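Local coordinates for octaprenyl-diphosphate synthase (Roseobacter denitrificans, PDB 4JXN), which probably extends farnesyl diphosphate with five isopentenyl units to all-trans-octaprenyl diphosphate, the precursor of the ubiquinone and menaquinone side chain, at residues W265-E270 and E276-H281. Residues are numbered along the deposited sequence; the frame is centred on the assembly and turned at random.
Sequences WVRTIE and EGDLQH
Arg267 and Asp278 join helix 259-270 to the first turn of helix 278-288 through a salt bridge carried by a single hydrogen bond: NH2 of Arg267 gives a hydrogen to OD2 of Asp278 across 3.2 Å. The bond is somewhat bent, 144° at the hydrogen. The carboxylate oxygen receives it on its syn lone pair, while lying 24° out of the guanidinium plane, and the two flat groups are turned 66° apart, so the pair does not form the coplanar, two-pronged grip these groups can adopt. NH1 of Arg267 stays 3.6 Å from OD2 of Asp278. A long side chain suits this place: its CG runs anti to the backbone N, and a bend at chi3 brings the guanidinium across the end of the shorter aspartate at roughly a right angle.

Thr268 packs its methyl against the bridge. Its CG2 lies 3.9 Å above one face of the Arg267 guanidinium, toward the rim, and meets OD2 of Asp278 at 3.3 Å, both van der Waals contacts. Threonine suits the place because its hydroxyl is satisfied within its own helix, where OG1 bonds to the carbonyl O of Phe264. OD2 of Asp278 also accepts a weak hydrogen bond from the backbone N of Glu275, tying the acid to the connecting loop. Gly277 takes the N-cap position at positive phi, where a CB would be jammed against the carbonyl O of Glu276, and Asp278 follows as the first helical residue, where a negative charge should interact well with the helix dipole. The whole is a helix-loop-helix connection in the all-helical polyprenyl synthase fold, its centre about 28 Å from the centre of the chain.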
loop_
_atom_site.group_PDB
_atom_site.type_symbol
_atom_site.label_atom_id
_atom_site.label_comp_id
_atom_site.label_asym_id
_atom_site.label_seq_id
_atom_site.Cartn_x
_atom_site.Cartn_y
_atom_site.Cartn_z
ATOM N N TRP A 265 -34.500 11.128 -6.527
ATOM C CA TRP A 265 -33.112 10.641 -6.607
ATOM C C TRP A 265 -32.124 11.696 -6.130
ATOM O O TRP A 265 -31.235 11.404 -5.336
ATOM C CB TRP A 265 -32.749 10.197 -8.027
ATOM C CG TRP A 265 -33.510 8.989 -8.471
ATOM C CD1 TRP A 265 -34.318 8.887 -9.557
ATOM C CD2 TRP A 265 -33.554 7.716 -7.820
ATOM N NE1 TRP A 265 -34.876 7.643 -9.622
ATOM C CE2 TRP A 265 -34.404 6.894 -8.579
ATOM C CE3 TRP A 265 -32.965 7.197 -6.662
ATOM C CZ2 TRP A 265 -34.691 5.572 -8.219
ATOM C CZ3 TRP A 265 -33.238 5.891 -6.313
ATOM C CH2 TRP A 265 -34.095 5.090 -7.093
ATOM N N VAL A 266 -32.302 12.922 -6.614
ATOM C CA VAL A 266 -31.505 14.082 -6.182
ATOM C C VAL A 266 -31.456 14.224 -4.659
ATOM O O VAL A 266 -30.440 14.629 -4.095
ATOM C CB VAL A 266 -32.083 15.388 -6.778
ATOM C CG1 VAL A 266 -31.406 16.614 -6.175
ATOM C CG2 VAL A 266 -31.968 15.392 -8.305
ATOM N N ARG A 267 -32.556 13.866 -4.005
ATOM C CA ARG A 267 -32.737 14.070 -2.570
ATOM C C ARG A 267 -32.134 12.982 -1.680
ATOM O O ARG A 267 -31.525 13.285 -0.651
ATOM C CB ARG A 267 -34.244 14.189 -2.275
ATOM C CG ARG A 267 -34.617 14.304 -0.799
ATOM C CD ARG A 267 -36.075 14.730 -0.607
ATOM N NE ARG A 267 -37.047 13.694 -0.976
ATOM C CZ ARG A 267 -37.299 12.590 -0.264
ATOM N NH1 ARG A 267 -38.202 11.716 -0.698
ATOM N NH2 ARG A 267 -36.654 12.335 0.874
ATOM N N THR A 268 -32.349 11.721 -2.045
ATOM C CA THR A 268 -31.974 10.573 -1.200
ATOM C C THR A 268 -30.535 10.081 -1.433
ATOM O O THR A 268 -30.027 9.234 -0.683
ATOM C CB THR A 268 -32.929 9.385 -1.445
ATOM O OG1 THR A 268 -33.024 9.128 -2.854
ATOM C CG2 THR A 268 -34.322 9.683 -0.906
ATOM N N ILE A 269 -29.904 10.613 -2.479
ATOM C CA ILE A 269 -28.570 10.211 -2.912
ATOM C C ILE A 269 -27.625 11.410 -2.811
ATOM O O ILE A 269 -26.660 11.378 -2.046
ATOM C CB ILE A 269 -28.591 9.678 -4.371
ATOM C CG1 ILE A 269 -29.591 8.521 -4.522
ATOM C CG2 ILE A 269 -27.199 9.248 -4.818
ATOM C CD1 ILE A 269 -29.307 7.314 -3.650
ATOM N N GLU A 270 -27.907 12.472 -3.563
ATOM C CA GLU A 270 -27.031 13.645 -3.572
ATOM C C GLU A 270 -27.179 14.537 -2.334
ATOM O O GLU A 270 -26.211 15.173 -1.919
ATOM C CB GLU A 270 -27.224 14.445 -4.855
ATOM C CG GLU A 270 -26.755 13.689 -6.085
ATOM C CD GLU A 270 -26.697 14.559 -7.322
ATOM O OE1 GLU A 270 -27.358 15.621 -7.331
ATOM O OE2 GLU A 270 -25.993 14.178 -8.284
ATOM N N GLU A 276 -38.830 7.433 6.516
ATOM C CA GLU A 276 -39.670 6.255 6.440
ATOM C C GLU A 276 -40.363 6.230 5.082
ATOM O O GLU A 276 -40.841 7.264 4.605
ATOM C CB GLU A 276 -40.712 6.294 7.570
ATOM C CG GLU A 276 -41.739 5.167 7.558
ATOM C CD GLU A 276 -41.115 3.784 7.572
ATOM O OE1 GLU A 276 -41.756 2.840 7.067
ATOM O OE2 GLU A 276 -39.984 3.635 8.082
ATOM N N GLY A 277 -40.394 5.052 4.460
ATOM C CA GLY A 277 -41.073 4.859 3.176
ATOM C C GLY A 277 -40.179 4.962 1.948
ATOM O O GLY A 277 -40.564 4.515 0.868
ATOM N N ASP A 278 -38.984 5.532 2.114
ATOM C CA ASP A 278 -38.093 5.837 0.983
ATOM C C ASP A 278 -37.462 4.619 0.297
ATOM O O ASP A 278 -37.208 4.657 -0.904
ATOM C CB ASP A 278 -36.991 6.819 1.402
ATOM C CG ASP A 278 -37.487 8.253 1.478
ATOM O OD1 ASP A 278 -38.705 8.451 1.654
ATOM O OD2 ASP A 278 -36.657 9.185 1.364
ATOM N N LEU A 279 -37.197 3.557 1.050
ATOM C CA LEU A 279 -36.667 2.316 0.481
ATOM C C LEU A 279 -37.719 1.614 -0.381
ATOM O O LEU A 279 -37.405 1.059 -1.437
ATOM C CB LEU A 279 -36.193 1.373 1.595
ATOM C CG LEU A 279 -35.686 -0.010 1.171
ATOM C CD1 LEU A 279 -34.362 0.112 0.430
ATOM C CD2 LEU A 279 -35.555 -0.927 2.378
ATOM N N GLN A 280 -38.966 1.635 0.082
ATOM C CA GLN A 280 -40.060 0.978 -0.615
ATOM C C GLN A 280 -40.319 1.684 -1.928
ATOM O O GLN A 280 -40.645 1.035 -2.924
ATOM C CB GLN A 280 -41.338 1.001 0.228
ATOM C CG GLN A 280 -41.265 0.173 1.501
ATOM C CD GLN A 280 -41.320 -1.313 1.234
ATOM O OE1 GLN A 280 -40.385 -2.048 1.561
ATOM N NE2 GLN A 280 -42.418 -1.768 0.635
ATOM N N HIS A 281 -40.175 3.010 -1.917
ATOM C CA HIS A 281 -40.391 3.818 -3.107
ATOM C C HIS A 281 -39.284 3.601 -4.148
ATOM O O HIS A 281 -39.590 3.423 -5.327
ATOM C CB HIS A 281 -40.512 5.297 -2.752
ATOM C CG HIS A 281 -40.939 6.148 -3.905
ATOM N ND1 HIS A 281 -42.130 5.949 -4.572
ATOM C CD2 HIS A 281 -40.325 7.177 -4.528
ATOM C CE1 HIS A 281 -42.229 6.821 -5.558
ATOM N NE2 HIS A 281 -41.139 7.568 -5.564
#